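Local coordinates for beta-Ala-His dipeptidase (Homo sapiens, PDB 3DLJ), which hydrolyses the peptide bond of Xaa-His dipeptides, above all carnosine and anserine, as a secreted two-zinc metallopeptidase of the M20 family, at residues P279-E282 / E283-N286; Y467-G470 / T471-F474; L448-V451 / D452-E455. All blocks are in the same frame, centred on the assembly; numbering follows the deposited sequence.

Contact 1 (P279-E282 / E283-N286); sequences PLTE and EEIN
The carbonyl oxygen T281 O receives I285 N at 2.9 Å, in an almost straight bond (172° at the hydrogen) that closes the first turn of helix 282-289. The next turn bond follows at once, from N286 N to E282 O at 3.0 Å. T281 is the N-cap: its OG1 accepts a long, weak bond of 3.3 Å from E284 N, one of the first-turn amides, which lack the usual i-4 carbonyl. A threonine serves well here because its first torsion places the hydroxyl between the backbone N and the carbonyl carbon, within reach of the E284 amide in the opening turn. Three glutamates follow, E282, E283 and E284, and acidic groups suit a helix start, where they would probably interact favourably with the positive end of the helix dipole. E284 extends its chain fully and passes L280 at about a right angle, OE1 lying 3.6 Å from L280 CD1. Its carboxylate forms a salt bridge through OE2 with R321. E282 bends at its second torsion (78°), which brings the carboxylate near the N286 amide, the planes 59° apart. A water joins them, donating to E282 OE2 and, at 2.9 Å, to N286 OD1. On another flank L280, the residue before the cap, lays its branch point across I285, with CG 3.7 Å from I285 CG1. Apolar residues at exactly these two positions, bracketing the N-cap, form a hydrophobic staple, which ties the incoming loop to the first turn. This capped start lies at the surface, where the loop after helix 250-258 runs into helix 282-289; L280 and I285 both rest on M317 of helix 312-320, and L280 also reaches R321 and Y322 in the loop beyond.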
# COMPACT_ATOMS: atom_id res chain seq x y z
N PRO A 279 22.36 -14.37 1.98
CA PRO A 279 22.61 -15.43 1.01
C PRO A 279 21.40 -16.34 0.85
O PRO A 279 20.77 -16.70 1.84
CB PRO A 279 23.78 -16.22 1.63
CG PRO A 279 24.39 -15.32 2.62
CD PRO A 279 23.26 -14.48 3.15
N LEU A 280 21.07 -16.67 -0.40
CA LEU A 280 20.07 -17.68 -0.69
C LEU A 280 20.55 -19.04 -0.21
O LEU A 280 21.69 -19.44 -0.51
CB LEU A 280 19.77 -17.72 -2.20
CG LEU A 280 18.62 -18.60 -2.66
CD1 LEU A 280 17.33 -18.33 -1.88
CD2 LEU A 280 18.40 -18.44 -4.15
N THR A 281 19.70 -19.73 0.57
CA THR A 281 19.99 -21.09 1.07
C THR A 281 19.04 -22.12 0.47
O THR A 281 17.99 -21.77 -0.07
CB THR A 281 19.91 -21.21 2.63
OG1 THR A 281 18.60 -20.87 3.11
CG2 THR A 281 20.94 -20.33 3.32
N GLU A 282 19.44 -23.38 0.54
CA GLU A 282 18.60 -24.55 0.24
C GLU A 282 17.20 -24.51 0.91
O GLU A 282 16.19 -24.73 0.25
CB GLU A 282 19.36 -25.81 0.66
CG GLU A 282 18.52 -26.97 1.21
CD GLU A 282 17.81 -27.77 0.13
OE1 GLU A 282 17.53 -28.97 0.38
OE2 GLU A 282 17.53 -27.21 -0.96
N GLU A 283 17.18 -24.25 2.22
CA GLU A 283 15.97 -24.12 3.01
C GLU A 283 15.03 -23.09 2.39
O GLU A 283 13.83 -23.36 2.19
CB GLU A 283 16.32 -23.65 4.42
CG GLU A 283 15.67 -24.46 5.50
CD GLU A 283 14.85 -23.63 6.47
OE1 GLU A 283 14.38 -22.53 6.08
OE2 GLU A 283 14.64 -24.09 7.61
N GLU A 284 15.59 -21.92 2.11
CA GLU A 284 14.87 -20.80 1.53
C GLU A 284 14.32 -21.13 0.16
O GLU A 284 13.15 -20.89 -0.11
CB GLU A 284 15.75 -19.56 1.46
CG GLU A 284 14.95 -18.34 1.11
CD GLU A 284 15.74 -17.06 1.17
OE1 GLU A 284 16.94 -17.13 1.48
OE2 GLU A 284 15.14 -15.99 0.92
N ILE A 285 15.17 -21.69 -0.70
CA ILE A 285 14.74 -22.15 -2.02
C ILE A 285 13.50 -23.07 -1.90
O ILE A 285 12.54 -22.94 -2.67
CB ILE A 285 15.90 -22.85 -2.77
CG1 ILE A 285 16.95 -21.82 -3.22
CG2 ILE A 285 15.38 -23.60 -4.00
CD1 ILE A 285 18.37 -22.38 -3.41
N ASN A 286 13.52 -23.97 -0.93
CA ASN A 286 12.43 -24.92 -0.72
C ASN A 286 11.08 -24.28 -0.39
O ASN A 286 10.05 -24.69 -0.92
CB ASN A 286 12.83 -25.94 0.35
CG ASN A 286 13.69 -27.07 -0.22
OD1 ASN A 286 13.94 -27.14 -1.42
ND2 ASN A 286 14.13 -27.98 0.66
O HOH W 1 16.32 -26.70 -3.10

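Contact 2 (Y467-G470 / T471-F474); sequences YIEG and TKLF
Y467 and T471 make the tight side of this helical turn. The hydroxyl T471 OG1 donates to Y467 O at 2.7 Å, lying in the carbonyl plane, while T471 N reaches the same oxygen at 3.3 Å from well above that plane. Two donors of one residue thus share one acceptor, and a buried hydroxyl is satisfied within its own helix. The torsion that does this sets OG1 beside the backbone N (chi1 -51°), turned back along the helix. Further along, G470 O accepts from F474 N at 3.1 Å, and the F474 ring lies close to that carbonyl, with CG 3.6 Å from G470 O. Glycine suits this flank, whose backbone is closely covered.

The more open flank is that of E469, partly exposed. Its chain folds back at the second torsion, and E469 OE1 takes K472 NZ at 3.0 Å on the syn side of the carboxylate, a salt bridge across one turn, three residues apart. The lysine, buried and extended beyond CG, also pairs with D21, so two carboxylates share its charge.

Around helix 464-482, Y467 and T471 face helix 141-160, Y467 and I468 meet helix 24-35, L473 packs on helix 403-416, and F474 meets W151 of helix 141-160 edge-to-face.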
# COMPACT_ATOMS: atom_id res chain seq x y z
N TYR A 467 -14.52 -8.98 -2.24
CA TYR A 467 -15.13 -8.05 -1.30
C TYR A 467 -16.17 -8.72 -0.39
O TYR A 467 -16.20 -8.47 0.80
CB TYR A 467 -15.76 -6.89 -2.10
CG TYR A 467 -16.52 -5.85 -1.31
CD1 TYR A 467 -15.89 -5.12 -0.27
CD2 TYR A 467 -17.84 -5.53 -1.63
CE1 TYR A 467 -16.57 -4.13 0.44
CE2 TYR A 467 -18.53 -4.54 -0.94
CZ TYR A 467 -17.88 -3.83 0.11
OH TYR A 467 -18.57 -2.83 0.82
N ILE A 468 -17.00 -9.57 -0.97
CA ILE A 468 -18.07 -10.27 -0.26
C ILE A 468 -17.59 -11.48 0.51
O ILE A 468 -17.91 -11.63 1.69
CB ILE A 468 -19.22 -10.63 -1.22
CG1 ILE A 468 -19.83 -9.35 -1.82
CG2 ILE A 468 -20.30 -11.45 -0.49
CD1 ILE A 468 -20.33 -8.32 -0.78
N GLU A 469 -16.81 -12.35 -0.14
CA GLU A 469 -16.19 -13.48 0.53
C GLU A 469 -15.19 -13.06 1.60
O GLU A 469 -15.01 -13.77 2.59
CB GLU A 469 -15.52 -14.42 -0.48
CG GLU A 469 -16.53 -15.14 -1.41
CD GLU A 469 -17.61 -15.96 -0.66
OE1 GLU A 469 -18.83 -15.72 -0.85
OE2 GLU A 469 -17.25 -16.85 0.12
N GLY A 470 -14.56 -11.89 1.40
CA GLY A 470 -13.64 -11.31 2.37
C GLY A 470 -14.33 -10.80 3.61
O GLY A 470 -13.75 -10.82 4.68
N THR A 471 -15.56 -10.31 3.46
CA THR A 471 -16.43 -9.99 4.59
C THR A 471 -16.68 -11.23 5.47
O THR A 471 -16.62 -11.13 6.71
CB THR A 471 -17.78 -9.37 4.10
OG1 THR A 471 -17.53 -8.28 3.19
CG2 THR A 471 -18.63 -8.90 5.27
N LYS A 472 -16.93 -12.37 4.85
CA LYS A 472 -17.07 -13.65 5.55
C LYS A 472 -15.79 -14.11 6.25
O LYS A 472 -15.85 -14.68 7.36
CB LYS A 472 -17.53 -14.74 4.59
CG LYS A 472 -18.94 -14.55 4.14
CD LYS A 472 -19.12 -15.13 2.77
CE LYS A 472 -20.55 -15.10 2.36
NZ LYS A 472 -20.73 -16.18 1.38
N LEU A 473 -14.65 -13.88 5.58
CA LEU A 473 -13.34 -14.20 6.13
C LEU A 473 -13.14 -13.45 7.44
O LEU A 473 -12.71 -14.04 8.45
CB LEU A 473 -12.23 -13.81 5.14
CG LEU A 473 -10.78 -13.96 5.61
CD1 LEU A 473 -10.54 -15.40 5.90
CD2 LEU A 473 -9.80 -13.49 4.56
N PHE A 474 -13.43 -12.16 7.43
CA PHE A 474 -13.33 -11.37 8.64
C PHE A 474 -14.28 -11.87 9.74
O PHE A 474 -13.91 -11.92 10.93
CB PHE A 474 -13.53 -9.87 8.32
CG PHE A 474 -12.38 -9.22 7.58
CD1 PHE A 474 -11.06 -9.67 7.75
CD2 PHE A 474 -12.60 -8.12 6.74
CE1 PHE A 474 -9.98 -9.05 7.07
CE2 PHE A 474 -11.52 -7.46 6.05
CZ PHE A 474 -10.22 -7.93 6.22

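Contact 3 (L448-V451 / D452-E455); sequences LGAV and DDGE
The flat carboxylate of D453 has A450 O, N and CB all over one face: A450 O stands 3.3 Å from D453 CG, and A450 N comes down on D453 OD2 from above in a weak, bent bond of 3.0 Å. At the edge a water donates to D453 OD1 at 2.6 Å and accepts from A450 N, so one N-H is shared between a weak direct bond and the water. Both oxygens have further partners, OD2 the hydroxyl of T142 and OD1 the ammonium of K461. In D452 a chi1 of 66° sets CG between the backbone N and the carbonyl carbon, where OD1 meets A450 CB at 3.5 Å. K461 pairs with D452 OD1 as well, which probably offsets the charge of two adjacent acids. A small side chain suits A450, lying against both.

The backbone here is a type I beta turn from A450 to D453, closed by D453 N donating to A450 O at 3.1 Å from 55° above the carbonyl plane. It belongs to the loop leading to H456, a zinc ligand of this M20 metallopeptidase. G449 comes so near D453 OD2 that a side chain would clash, and G454 takes a positive phi of 71°, readily reached by glycine. A second water receives G454 N and donates to V451 O at 2.8 Å; E455 rests on T142 and on D143, which binds both zinc ions.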
# COMPACT_ATOMS: atom_id res chain seq x y z
N LEU A 448 -7.12 -8.93 0.89
CA LEU A 448 -8.42 -9.20 0.24
C LEU A 448 -8.36 -9.01 -1.27
O LEU A 448 -9.19 -9.55 -2.01
CB LEU A 448 -9.56 -8.33 0.82
CG LEU A 448 -10.14 -8.57 2.21
CD1 LEU A 448 -11.58 -8.04 2.29
CD2 LEU A 448 -10.09 -10.02 2.55
N GLY A 449 -7.36 -8.26 -1.73
CA GLY A 449 -7.24 -7.96 -3.15
C GLY A 449 -6.72 -9.07 -4.03
O GLY A 449 -5.97 -9.93 -3.59
N ALA A 450 -7.14 -9.06 -5.30
CA ALA A 450 -6.55 -9.96 -6.28
C ALA A 450 -5.29 -9.32 -6.84
O ALA A 450 -5.13 -8.10 -6.81
CB ALA A 450 -7.53 -10.33 -7.41
N VAL A 451 -4.44 -10.17 -7.40
CA VAL A 451 -3.14 -9.80 -7.97
C VAL A 451 -3.28 -8.71 -9.03
O VAL A 451 -2.39 -7.86 -9.19
CB VAL A 451 -2.44 -11.09 -8.54
CG1 VAL A 451 -3.17 -11.64 -9.78
CG2 VAL A 451 -0.96 -10.85 -8.82
N ASP A 452 -4.42 -8.70 -9.73
CA ASP A 452 -4.63 -7.76 -10.83
C ASP A 452 -5.55 -6.56 -10.51
O ASP A 452 -6.12 -5.94 -11.42
CB ASP A 452 -5.11 -8.52 -12.06
CG ASP A 452 -6.50 -9.14 -11.88
OD1 ASP A 452 -6.99 -9.26 -10.75
OD2 ASP A 452 -7.11 -9.51 -12.91
N ASP A 453 -5.67 -6.22 -9.23
CA ASP A 453 -6.57 -5.15 -8.79
C ASP A 453 -6.15 -3.77 -9.26
O ASP A 453 -6.98 -2.90 -9.38
CB ASP A 453 -6.74 -5.18 -7.27
CG ASP A 453 -7.81 -6.20 -6.80
OD1 ASP A 453 -8.37 -6.94 -7.61
OD2 ASP A 453 -8.10 -6.27 -5.60
N GLY A 454 -4.85 -3.58 -9.53
CA GLY A 454 -4.35 -2.33 -10.10
C GLY A 454 -4.36 -1.15 -9.15
O GLY A 454 -4.66 -0.03 -9.56
N GLU A 455 -4.01 -1.37 -7.89
CA GLU A 455 -3.88 -0.26 -6.94
C GLU A 455 -2.82 0.78 -7.41
O GLU A 455 -1.77 0.41 -7.97
CB GLU A 455 -3.62 -0.77 -5.51
CG GLU A 455 -2.19 -1.26 -5.17
CD GLU A 455 -1.73 -2.50 -5.95
OE1 GLU A 455 -2.53 -3.11 -6.71
OE2 GLU A 455 -0.55 -2.88 -5.80
O HOH W 2 -10.00 -8.22 -6.12
O HOH W 3 -2.36 -5.05 -9.40

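In the fold
Contact 1 is a surface feature, contact 2 is buried, and contact 3 is partly buried and nearest the zinc site. Contacts 2 and 3 touch: L448 lays CD2 3.8 Å from G470 CA and CD1 3.8 Å from F474 CE2, joining the loop before H456 to helix 464-482, and both lean on helix 141-160. Contact 1 stands apart, its centre about 28 Å from that of contact 3 and 34 Å from that of contact 2. Chemistry follows place: a capped helix start rich in acids outside, a continuous helix with one internally bonded hydroxyl and a salt bridge at its edge inside, and a water-laced turn of aspartates near, though not in, the metal site.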